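PDB 4N91: TRAP dicarboxylate transporter, DctP subunit from Anaerococcus prevoti, which binds D-glucuronate, captured here as both anomers, and probably delivers it to a TRAP membrane transporter for uptake. Local coordinates for residues Lys161-Asn164 and Asp168-Gly171; Leu172-Gln177 and Arg184-Leu189; Ser192-Gly197 and Gly208-Ala213. All coordinates share one frame; numbering follows the deposited sequence.

In the fold
The three contacts follow one another along the chain without overlap, all on the same side of the chain's centre. Contact 1 lies within the loop between strands 154-158 and 173-176. Contact 2 sets strand 173-176 against helix 180-188. Contact 3 runs from strand 192-195 to the turn before strand 212-215. Centres of contacts 2 and 3 are about 8 Å apart, and strands 173-176 and 192-195 pair side by side in a parallel sheet. The centre of contact 1 is about 12 Å from that of contact 2, where Leu169 packs on Met186 and Leu189. Arg175 NH2 of contact 2 probably bonds Met196 O of contact 3, so both lie around the sugar-binding arginine.

Contact 1 of 3, residues Lys161-Asn164 and Asp168-Gly171; sequences KPVN and DLSG
Asp168 OD2 is gripped by three groups. The backbone N of Asn164 donates to it at 2.7 Å, with an N-H...O angle of 155°. The donor arrives on the anti side of the carboxylate, 16° out of its plane. The backbone N of Ser165, just beyond the segment, gives a second bond to the same oxygen. Water 1 adds a third, weak one, 2.9 Å from Asp168 OD2. The same water donates to Asn164 OD1, also at 2.9 Å, and so bridges the two side chains. Amide and carboxylate planes stand nearly perpendicular, and the amide is tied in through water. This set of donors would be expected to favour the charged form of the aspartate. With CG beside the backbone N (chi1 -61°), the carboxylate is swung onto the backbone of 163-164. Asp168 CB then lies 3.8 Å from Pro162 O.

Next to these polar groups the contact turns apolar. Val163 CG2 meets Leu169 CD2 at 3.8 Å, methyl to methyl, the two side chains crossing at about a right angle. Both are buried on strand 154-158, Val163 against Thr158 and Leu169 against Phe156. The backbone is pinned as well: Ser233 OG bonds Val163 O, and Ser191 OG bonds Leu169 O. The polar bonds and the apolar pair together fold the loop back on itself. The arrangement is that of a loop closed by an aspartate that accepts backbone N-H groups, in the family 7 solute-binding fold, just ahead of the strand that bears Arg175.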
ATOM      1  N   LYS A 161       3.196 -24.426  -7.091  1.00 23.67           N
ATOM      2  CA  LYS A 161       3.101 -24.404  -8.539  1.00 35.78           C
ATOM      3  C   LYS A 161       3.257 -23.001  -9.067  1.00 24.07           C
ATOM      4  O   LYS A 161       2.664 -22.057  -8.543  1.00 24.53           O
ATOM      5  CB  LYS A 161       1.770 -24.970  -9.011  1.00 45.59           C
ATOM      6  CG  LYS A 161       1.577 -26.443  -8.682  1.00 49.23           C
ATOM      7  CD  LYS A 161       0.151 -26.703  -8.243  1.00 50.95           C
ATOM      8  CE  LYS A 161      -0.248 -25.729  -7.138  1.00 47.08           C
ATOM      9  NZ  LYS A 161      -1.051 -26.377  -6.076  1.00 48.44           N
ATOM     10  N   PRO A 162       4.042 -22.862 -10.131  1.00 16.52           N
ATOM     11  CA  PRO A 162       4.225 -21.543 -10.715  1.00 16.30           C
ATOM     12  C   PRO A 162       2.954 -21.012 -11.367  1.00 18.81           C
ATOM     13  O   PRO A 162       2.162 -21.774 -11.919  1.00 22.81           O
ATOM     14  CB  PRO A 162       5.320 -21.781 -11.771  1.00 17.81           C
ATOM     15  CG  PRO A 162       5.244 -23.219 -12.085  1.00 23.22           C
ATOM     16  CD  PRO A 162       4.867 -23.885 -10.817  1.00 20.76           C
ATOM     17  N   VAL A 163       2.784 -19.703 -11.319  1.00 15.78           N
ATOM     18  CA  VAL A 163       1.661 -19.046 -11.989  1.00 15.16           C
ATOM     19  C   VAL A 163       2.126 -18.462 -13.318  1.00 18.51           C
ATOM     20  O   VAL A 163       2.986 -17.569 -13.369  1.00 21.14           O
ATOM     21  CB  VAL A 163       1.062 -17.955 -11.080  1.00 16.21           C
ATOM     22  CG1 VAL A 163      -0.078 -17.238 -11.795  1.00 21.55           C
ATOM     23  CG2 VAL A 163       0.602 -18.580  -9.762  1.00 18.18           C
ATOM     24  N   ASN A 164       1.585 -19.008 -14.396  1.00 17.19           N
ATOM     25  CA  ASN A 164       1.834 -18.495 -15.741  1.00 15.47           C
ATOM     26  C   ASN A 164       0.632 -17.765 -16.365  1.00 20.42           C
ATOM     27  O   ASN A 164       0.799 -16.933 -17.266  1.00 20.78           O
ATOM     28  CB  ASN A 164       2.249 -19.639 -16.636  1.00 16.61           C
ATOM     29  CG  ASN A 164       3.545 -20.267 -16.186  1.00 19.70           C
ATOM     30  OD1 ASN A 164       3.581 -21.421 -15.724  1.00 22.88           O
ATOM     31  ND2 ASN A 164       4.613 -19.507 -16.293  1.00 17.17           N
ATOM     32  N   ASP A 168      -3.836 -21.039 -13.474  1.00 19.72           N
ATOM     33  CA  ASP A 168      -2.945 -21.638 -12.482  1.00 19.81           C
ATOM     34  C   ASP A 168      -3.339 -21.280 -11.031  1.00 18.82           C
ATOM     35  O   ASP A 168      -2.885 -21.928 -10.072  1.00 19.89           O
ATOM     36  CB  ASP A 168      -1.505 -21.205 -12.756  1.00 18.16           C
ATOM     37  CG  ASP A 168      -1.018 -21.645 -14.129  1.00 24.24           C
ATOM     38  OD1 ASP A 168      -1.432 -22.745 -14.562  1.00 27.29           O
ATOM     39  OD2 ASP A 168      -0.240 -20.904 -14.777  1.00 20.08           O
ATOM     40  N   LEU A 169      -4.194 -20.276 -10.883  1.00 18.11           N
ATOM     41  CA  LEU A 169      -4.692 -19.859  -9.563  1.00 16.37           C
ATOM     42  C   LEU A 169      -5.934 -20.632  -9.150  1.00 20.49           C
ATOM     43  O   LEU A 169      -6.402 -20.516  -8.018  1.00 18.94           O
ATOM     44  CB  LEU A 169      -4.998 -18.358  -9.573  1.00 20.61           C
ATOM     45  CG  LEU A 169      -3.764 -17.461  -9.752  1.00 19.76           C
ATOM     46  CD1 LEU A 169      -4.205 -16.046 -10.056  1.00 23.34           C
ATOM     47  CD2 LEU A 169      -2.847 -17.508  -8.531  1.00 17.87           C
ATOM     48  N   SER A 170      -6.476 -21.416 -10.076  1.00 19.76           N
ATOM     49  CA  SER A 170      -7.675 -22.192  -9.807  1.00 24.12           C
ATOM     50  C   SER A 170      -7.442 -23.242  -8.722  1.00 21.34           C
ATOM     51  O   SER A 170      -6.488 -24.015  -8.781  1.00 25.23           O
ATOM     52  CB  SER A 170      -8.145 -22.882 -11.094  1.00 34.59           C
ATOM     53  OG  SER A 170      -9.233 -23.742 -10.823  1.00 38.72           O
ATOM     54  N   GLY A 171      -8.308 -23.254  -7.720  1.00 25.16           N
ATOM     55  CA  GLY A 171      -8.178 -24.201  -6.624  1.00 30.36           C
ATOM     56  C   GLY A 171      -7.121 -23.824  -5.592  1.00 29.24           C
ATOM     57  O   GLY A 171      -6.840 -24.601  -4.665  1.00 29.53           O
TER
HETATM   58  O   HOH W   1       1.267 -23.129 -15.789  1.00 27.34           O

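Contact 2 of 3, residues Leu172-Gln177 and Arg184-Leu189; sequences LKIRVQ and RMMDLL. With BDP (beta-D-glucopyranuronic acid), chain C.
Arg175 holds the carboxylate of beta-D-glucuronate end-on with two nearly straight hydrogen bonds. NH1 of Arg175 reaches O6B of the sugar at 2.7 Å (172°), and NH2 of Arg175 reaches O6A at 2.9 Å (169°). C6 of the sugar lies in the guanidinium plane, so the two groups are matched edge to edge. Gln177 lies beside the same carboxylate, with its CG 3.5 Å from O6B and its OE1 3.4 Å from O6A. An alanine in place of this glutamine removes the amide and CG, which would probably open a gap beside the carboxylate and leave Ser95 OG without the NE2 it now bonds. Arg154, Gln77, Asn38 and Asn215 also hydrogen-bond the ligand.

Second-shell groups set the arginine. Met196 O accepts a bond from Arg175 NH2, and the backbone N of Gln177 sits 4.0 Å above the centre of the guanidinium plane. The CB of Arg175 points away from the helix; CG lies anti to the backbone N, and the chain bends at chi2 (-92°).

Strand 173-176, helix 180-188 and strand 192-195 form a beta-alpha-beta crossover, and the neighbours of Arg175 in the strand face this helix. Met186, a selenomethionine, is the helix residue that touches both Ile174 and Val176. Met186 CG meets Val176 CG1 at 3.8 Å, the two side chains sliding past each other in opposite directions. Bent at chi2 and chi3, Met186 brings CE to 3.9 Å from Ile174 CG1, crossing that side chain at about a right angle. Met186 also leans on Ala193 and on Phe156. Farther out, Met185 and Leu188 pack on helix 301-317, where Arg184 makes a salt bridge to Glu313.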
ATOM      1  N   LEU A 172      -6.503 -22.657  -5.758  1.00 20.85           N
ATOM      2  CA  LEU A 172      -5.568 -22.154  -4.741  1.00 21.05           C
ATOM      3  C   LEU A 172      -6.282 -21.167  -3.825  1.00 17.06           C
ATOM      4  O   LEU A 172      -7.272 -20.517  -4.211  1.00 21.08           O
ATOM      5  CB  LEU A 172      -4.375 -21.435  -5.372  1.00 18.11           C
ATOM      6  CG  LEU A 172      -3.492 -22.234  -6.339  1.00 23.72           C
ATOM      7  CD1 LEU A 172      -2.279 -21.405  -6.725  1.00 21.13           C
ATOM      8  CD2 LEU A 172      -3.092 -23.556  -5.738  1.00 24.97           C
ATOM      9  N   LYS A 173      -5.760 -21.037  -2.615  1.00 14.27           N
ATOM     10  CA  LYS A 173      -6.201 -20.030  -1.668  1.00 15.44           C
ATOM     11  C   LYS A 173      -5.072 -19.013  -1.582  1.00 14.58           C
ATOM     12  O   LYS A 173      -3.947 -19.354  -1.182  1.00 14.76           O
ATOM     13  CB  LYS A 173      -6.384 -20.651  -0.280  1.00 17.48           C
ATOM     14  CG  LYS A 173      -7.500 -21.691  -0.220  1.00 22.25           C
ATOM     15  CD  LYS A 173      -7.695 -22.171   1.205  1.00 24.72           C
ATOM     16  CE  LYS A 173      -8.629 -23.368   1.280  1.00 29.18           C
ATOM     17  NZ  LYS A 173      -8.985 -23.668   2.704  1.00 26.67           N
ATOM     18  N   ILE A 174      -5.357 -17.779  -1.990  1.00 13.37           N
ATOM     19  CA  ILE A 174      -4.339 -16.746  -2.080  1.00 11.23           C
ATOM     20  C   ILE A 174      -4.661 -15.672  -1.072  1.00 10.76           C
ATOM     21  O   ILE A 174      -5.782 -15.167  -1.054  1.00 13.32           O
ATOM     22  CB  ILE A 174      -4.312 -16.116  -3.483  1.00 13.33           C
ATOM     23  CG1 ILE A 174      -4.002 -17.192  -4.528  1.00 15.88           C
ATOM     24  CG2 ILE A 174      -3.348 -14.959  -3.534  1.00 16.50           C
ATOM     25  CD1 ILE A 174      -2.626 -17.840  -4.394  1.00 14.48           C
ATOM     26  N   ARG A 175      -3.694 -15.310  -0.237  1.00 11.16           N
ATOM     27  CA  ARG A 175      -3.919 -14.239   0.737  1.00 11.59           C
ATOM     28  C   ARG A 175      -4.017 -12.901   0.017  1.00 11.98           C
ATOM     29  O   ARG A 175      -3.252 -12.622  -0.932  1.00 12.19           O
ATOM     30  CB  ARG A 175      -2.804 -14.185   1.784  1.00 11.61           C
ATOM     31  CG  ARG A 175      -2.976 -13.078   2.800  1.00 10.36           C
ATOM     32  CD  ARG A 175      -2.274 -11.775   2.403  1.00 11.74           C
ATOM     33  NE  ARG A 175      -2.504 -10.703   3.350  1.00 11.28           N
ATOM     34  CZ  ARG A 175      -1.929  -9.511   3.262  1.00 13.27           C
ATOM     35  NH1 ARG A 175      -1.095  -9.265   2.257  1.00 12.00           N
ATOM     36  NH2 ARG A 175      -2.185  -8.578   4.168  1.00 11.52           N
ATOM     37  N   VAL A 176      -4.968 -12.089   0.471  1.00 12.50           N
ATOM     38  CA  VAL A 176      -5.077 -10.702   0.058  1.00 13.89           C
ATOM     39  C   VAL A 176      -5.260  -9.853   1.320  1.00 12.80           C
ATOM     40  O   VAL A 176      -5.414 -10.376   2.419  1.00 13.39           O
ATOM     41  CB  VAL A 176      -6.241 -10.470  -0.907  1.00 14.41           C
ATOM     42  CG1 VAL A 176      -5.982 -11.251  -2.197  1.00 16.55           C
ATOM     43  CG2 VAL A 176      -7.549 -10.894  -0.277  1.00 14.65           C
ATOM     44  N   GLN A 177      -5.186  -8.541   1.151  1.00 13.05           N
ATOM     45  CA  GLN A 177      -5.504  -7.632   2.236  1.00 10.73           C
ATOM     46  C   GLN A 177      -7.003  -7.617   2.473  1.00 16.17           C
ATOM     47  O   GLN A 177      -7.769  -8.204   1.695  1.00 17.78           O
ATOM     48  CB  GLN A 177      -5.003  -6.244   1.898  1.00 12.35           C
ATOM     49  CG  GLN A 177      -3.489  -6.202   1.665  1.00 14.64           C
ATOM     50  CD  GLN A 177      -2.996  -4.779   1.483  1.00 16.42           C
ATOM     51  OE1 GLN A 177      -2.819  -4.038   2.449  1.00 19.31           O
ATOM     52  NE2 GLN A 177      -2.799  -4.395   0.255  1.00 15.05           N
ATOM     53  N   ARG A 184     -12.844  -9.650  -4.933  1.00 16.56           N
ATOM     54  CA  ARG A 184     -13.488  -9.763  -6.231  1.00 17.77           C
ATOM     55  C   ARG A 184     -12.471 -10.081  -7.337  1.00 18.19           C
ATOM     56  O   ARG A 184     -12.748 -10.863  -8.233  1.00 17.34           O
ATOM     57  CB  ARG A 184     -14.261  -8.488  -6.560  1.00 18.22           C
ATOM     58  CG  ARG A 184     -14.950  -8.502  -7.897  1.00 21.87           C
ATOM     59  CD  ARG A 184     -16.009  -9.568  -8.010  1.00 28.26           C
ATOM     60  NE  ARG A 184     -16.712  -9.425  -9.286  1.00 29.44           N
ATOM     61  CZ  ARG A 184     -17.312 -10.418  -9.930  1.00 37.09           C
ATOM     62  NH1 ARG A 184     -17.324 -11.648  -9.418  1.00 35.09           N
ATOM     63  NH2 ARG A 184     -17.900 -10.177 -11.097  1.00 36.03           N
HETATM   64  N   MSE A 185     -11.291  -9.478  -7.269  1.00 16.66           N
HETATM   65  CA  MSE A 185     -10.250  -9.772  -8.241  1.00 17.06           C
HETATM   66  C   MSE A 185      -9.911 -11.266  -8.225  1.00 16.78           C
HETATM   67  O   MSE A 185      -9.732 -11.885  -9.287  1.00 17.59           O
HETATM   68  CB  MSE A 185      -8.997  -8.945  -7.949  1.00 17.04           C
HETATM   69  CG  MSE A 185      -7.928  -9.110  -9.010  1.00 19.05           C
HETATM   70 SE   MSE A 185      -6.281  -8.150  -8.521  1.00 29.24          SE
HETATM   71  CE  MSE A 185      -5.637  -9.360  -7.114  1.00 26.01           C
HETATM   72  N   MSE A 186      -9.809 -11.865  -7.033  1.00 15.54           N
HETATM   73  CA  MSE A 186      -9.454 -13.287  -6.974  1.00 15.35           C
HETATM   74  C   MSE A 186     -10.589 -14.130  -7.552  1.00 16.17           C
HETATM   75  O   MSE A 186     -10.324 -15.122  -8.234  1.00 18.38           O
HETATM   76  CB  MSE A 186      -9.124 -13.766  -5.566  1.00 14.72           C
HETATM   77  CG  MSE A 186      -7.958 -13.045  -4.919  1.00 16.16           C
HETATM   78 SE   MSE A 186      -6.330 -12.970  -6.037  1.00 23.81          SE
HETATM   79  CE  MSE A 186      -6.213 -14.791  -6.584  1.00 15.13           C
ATOM     80  N   ASP A 187     -11.838 -13.729  -7.288  1.00 16.96           N
ATOM     81  CA  ASP A 187     -12.988 -14.443  -7.826  1.00 19.44           C
ATOM     82  C   ASP A 187     -12.960 -14.453  -9.363  1.00 18.35           C
ATOM     83  O   ASP A 187     -13.202 -15.500  -9.988  1.00 18.99           O
ATOM     84  CB  ASP A 187     -14.287 -13.795  -7.377  1.00 19.70           C
ATOM     85  CG  ASP A 187     -14.595 -14.010  -5.923  1.00 29.24           C
ATOM     86  OD1 ASP A 187     -14.030 -14.935  -5.289  1.00 32.44           O
ATOM     87  OD2 ASP A 187     -15.445 -13.249  -5.421  1.00 31.93           O
ATOM     88  N   LEU A 188     -12.665 -13.302  -9.969  1.00 16.70           N
ATOM     89  CA  LEU A 188     -12.599 -13.187 -11.425  1.00 20.69           C
ATOM     90  C   LEU A 188     -11.440 -13.968 -12.032  1.00 20.82           C
ATOM     91  O   LEU A 188     -11.492 -14.387 -13.189  1.00 22.61           O
ATOM     92  CB  LEU A 188     -12.475 -11.719 -11.824  1.00 21.63           C
ATOM     93  CG  LEU A 188     -13.744 -10.901 -11.656  1.00 22.70           C
ATOM     94  CD1 LEU A 188     -13.418  -9.417 -11.693  1.00 21.81           C
ATOM     95  CD2 LEU A 188     -14.738 -11.287 -12.757  1.00 25.37           C
ATOM     96  N   LEU A 189     -10.381 -14.151 -11.253  1.00 17.67           N
ATOM     97  CA  LEU A 189      -9.268 -15.010 -11.653  1.00 18.56           C
ATOM     98  C   LEU A 189      -9.542 -16.512 -11.445  1.00 22.22           C
ATOM     99  O   LEU A 189      -8.648 -17.344 -11.653  1.00 27.30           O
ATOM    100  CB  LEU A 189      -8.014 -14.610 -10.871  1.00 17.06           C
ATOM    101  CG  LEU A 189      -7.436 -13.247 -11.244  1.00 16.26           C
ATOM    102  CD1 LEU A 189      -6.374 -12.753 -10.224  1.00 16.80           C
ATOM    103  CD2 LEU A 189      -6.812 -13.342 -12.636  1.00 19.72           C
TER
HETATM  104  C1  BDP C 402       2.809  -3.953   1.552  0.66 11.04           C
HETATM  105  C2  BDP C 402       2.293  -2.642   1.930  0.66 10.84           C
HETATM  106  C3  BDP C 402       1.700  -2.693   3.308  0.66 11.12           C
HETATM  107  C4  BDP C 402       0.640  -3.651   3.382  0.66 11.11           C
HETATM  108  C5  BDP C 402       1.142  -4.970   2.940  0.66  9.51           C
HETATM  109  C6  BDP C 402       0.007  -6.021   2.846  0.66 11.29           C
HETATM  110  O2  BDP C 402       3.542  -1.863   2.107  0.66 10.60           O
HETATM  111  O3  BDP C 402       1.219  -1.364   3.694  0.66 12.27           O
HETATM  112  O4  BDP C 402       0.061  -3.741   4.581  0.66 12.65           O
HETATM  113  O5  BDP C 402       1.726  -4.882   1.593  0.66 12.23           O
HETATM  114  O6A BDP C 402      -0.652  -6.190   3.895  0.66 12.50           O
HETATM  115  O1  BDP C 402       3.100  -3.891   0.133  0.66 11.71           O
HETATM  116  O6B BDP C 402      -0.038  -6.777   1.848  0.66 13.00           O

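Contact 3 of 3, residues Ser192-Gly197 and Gly208-Ala213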
ATOM      1  N   SER A 192      -9.524 -18.193  -5.063  1.00 19.17           N
ATOM      2  CA  SER A 192     -10.193 -17.959  -3.794  1.00 19.40           C
ATOM      3  C   SER A 192      -9.324 -17.026  -2.945  1.00 24.43           C
ATOM      4  O   SER A 192      -8.124 -17.244  -2.829  1.00 25.69           O
ATOM      5  CB  SER A 192     -10.382 -19.282  -3.066  1.00 24.56           C
ATOM      6  OG  SER A 192     -11.097 -19.075  -1.866  1.00 36.96           O
ATOM      7  N   ALA A 193      -9.915 -15.979  -2.372  1.00 16.60           N
ATOM      8  CA  ALA A 193      -9.171 -15.064  -1.520  1.00 13.55           C
ATOM      9  C   ALA A 193      -9.224 -15.443  -0.047  1.00 14.83           C
ATOM     10  O   ALA A 193     -10.268 -15.828   0.470  1.00 16.24           O
ATOM     11  CB  ALA A 193      -9.723 -13.685  -1.668  1.00 14.49           C
ATOM     12  N   SER A 194      -8.112 -15.222   0.647  1.00 12.76           N
ATOM     13  CA  SER A 194      -8.056 -15.360   2.084  1.00 11.64           C
ATOM     14  C   SER A 194      -7.554 -14.067   2.663  1.00 11.72           C
ATOM     15  O   SER A 194      -6.362 -13.873   2.806  1.00 12.94           O
ATOM     16  CB  SER A 194      -7.090 -16.477   2.504  1.00 17.81           C
ATOM     17  OG  SER A 194      -7.648 -17.729   2.220  1.00 22.40           O
ATOM     18  N   PRO A 195      -8.470 -13.169   3.021  1.00 11.77           N
ATOM     19  CA  PRO A 195      -8.023 -11.870   3.564  1.00 10.82           C
ATOM     20  C   PRO A 195      -7.504 -11.997   4.988  1.00 14.50           C
ATOM     21  O   PRO A 195      -8.139 -12.670   5.798  1.00 13.75           O
ATOM     22  CB  PRO A 195      -9.283 -11.010   3.554  1.00 14.82           C
ATOM     23  CG  PRO A 195     -10.352 -11.859   2.950  1.00 22.60           C
ATOM     24  CD  PRO A 195      -9.919 -13.245   2.836  1.00 15.54           C
HETATM   25  N   MSE A 196      -6.365 -11.380   5.279  1.00 11.10           N
HETATM   26  CA  MSE A 196      -5.802 -11.399   6.631  1.00 14.09           C
HETATM   27  C   MSE A 196      -4.724 -10.335   6.710  1.00 15.26           C
HETATM   28  O   MSE A 196      -4.240  -9.846   5.680  1.00 12.94           O
HETATM   29  CB  MSE A 196      -5.186 -12.760   6.959  1.00 13.85           C
HETATM   30  CG  MSE A 196      -3.977 -13.070   6.100  1.00 10.83           C
HETATM   31 SE   MSE A 196      -3.270 -14.882   6.353  1.00 19.59          SE
HETATM   32  CE  MSE A 196      -4.684 -15.866   5.549  1.00 14.78           C
ATOM     33  N   GLY A 197      -4.343  -9.980   7.929  1.00 12.66           N
ATOM     34  CA  GLY A 197      -3.318  -8.984   8.136  1.00 13.04           C
ATOM     35  C   GLY A 197      -1.922  -9.429   7.742  1.00 12.01           C
ATOM     36  O   GLY A 197      -1.610 -10.601   7.740  1.00 11.87           O
ATOM     37  N   GLY A 208       0.550 -23.965   5.481  1.00 17.58           N
ATOM     38  CA  GLY A 208      -0.204 -24.450   4.346  1.00 19.10           C
ATOM     39  C   GLY A 208      -1.661 -24.024   4.357  1.00 16.27           C
ATOM     40  O   GLY A 208      -2.442 -24.505   3.557  1.00 20.17           O
ATOM     41  N   ILE A 209      -2.016 -23.088   5.229  1.00 14.72           N
ATOM     42  CA  ILE A 209      -3.361 -22.524   5.276  1.00 16.43           C
ATOM     43  C   ILE A 209      -3.684 -21.744   3.999  1.00 15.83           C
ATOM     44  O   ILE A 209      -4.831 -21.694   3.564  1.00 16.70           O
ATOM     45  CB  ILE A 209      -3.468 -21.639   6.529  1.00 21.88           C
ATOM     46  CG1 ILE A 209      -3.748 -22.540   7.730  1.00 32.90           C
ATOM     47  CG2 ILE A 209      -4.503 -20.585   6.387  1.00 28.83           C
ATOM     48  CD1 ILE A 209      -3.579 -21.815   9.044  1.00 36.61           C
ATOM     49  N   ILE A 210      -2.653 -21.152   3.404  1.00 14.55           N
ATOM     50  CA  ILE A 210      -2.760 -20.509   2.094  1.00 13.66           C
ATOM     51  C   ILE A 210      -1.683 -21.088   1.181  1.00 14.59           C
ATOM     52  O   ILE A 210      -0.667 -21.580   1.661  1.00 14.89           O
ATOM     53  CB  ILE A 210      -2.591 -18.980   2.173  1.00 12.72           C
ATOM     54  CG1 ILE A 210      -1.376 -18.613   3.010  1.00 15.10           C
ATOM     55  CG2 ILE A 210      -3.862 -18.364   2.726  1.00 13.50           C
ATOM     56  CD1 ILE A 210      -1.074 -17.137   3.059  1.00 16.62           C
ATOM     57  N   ASP A 211      -1.925 -20.984  -0.121  1.00 14.74           N
ATOM     58  CA  ASP A 211      -1.046 -21.491  -1.156  1.00 14.67           C
ATOM     59  C   ASP A 211      -0.099 -20.447  -1.734  1.00 14.69           C
ATOM     60  O   ASP A 211       0.824 -20.780  -2.479  1.00 14.48           O
ATOM     61  CB  ASP A 211      -1.908 -22.066  -2.276  1.00 14.88           C
ATOM     62  CG  ASP A 211      -2.770 -23.220  -1.788  1.00 18.91           C
ATOM     63  OD1 ASP A 211      -2.189 -24.226  -1.303  1.00 21.20           O
ATOM     64  OD2 ASP A 211      -4.003 -23.101  -1.864  1.00 19.59           O
ATOM     65  N   GLY A 212      -0.325 -19.189  -1.384  1.00 13.98           N
ATOM     66  CA  GLY A 212       0.405 -18.094  -1.969  1.00 12.89           C
ATOM     67  C   GLY A 212      -0.191 -16.777  -1.538  1.00 13.70           C
ATOM     68  O   GLY A 212      -1.102 -16.715  -0.710  1.00 12.69           O
ATOM     69  N   ALA A 213       0.345 -15.706  -2.095  1.00 11.09           N
ATOM     70  CA  ALA A 213      -0.070 -14.368  -1.736  1.00 11.08           C
ATOM     71  C   ALA A 213       0.299 -13.465  -2.913  1.00 10.45           C
ATOM     72  O   ALA A 213       0.647 -13.947  -4.007  1.00 12.56           O
ATOM     73  CB  ALA A 213       0.601 -13.913  -0.432  1.00 11.50           C
TER
HETATM   74  O   HOH W   2      -7.071 -19.860   3.844  1.00 15.14           O
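This is a small apolar contact, with one water bridge, between the end of strand 192-195 and the turn that leads into strand 212-215. Ile210 carries it from the turn. Its CG2 methyl lies 3.7 Å from Ser194 CB and 3.9 Å from Met196 CE, and so touches both side chains. CG1 of Ile210 takes the crowded position between the backbone N and the carbonyl carbon (chi1 48°), which leaves CG2 for the strand. Met196, a selenomethionine, is bent at chi3, and its side chain crosses that of Ile210 at a slant, with CE at the CG2 methyl. Beside these methyls, water 2 links the Ser194 hydroxyl to the backbone O of Ile209. It lies 2.7 Å from Ser194 OG and donates to Ile209 O at 2.9 Å.

Helix 201-207 connects the two segments and packs over the same residues: Ala204 touches both Met196 and Ile210. Ile210 also rests on Arg175, so the patch backs a sugar-binding side chain. Just past the helix, Gly208 has positive phi and completes a Schellman motif. The arrangement is that of a Schellman-ended helix followed by a turn packed on a neighbouring strand, ahead of strand 212-215 with its ligand-binding Asn215.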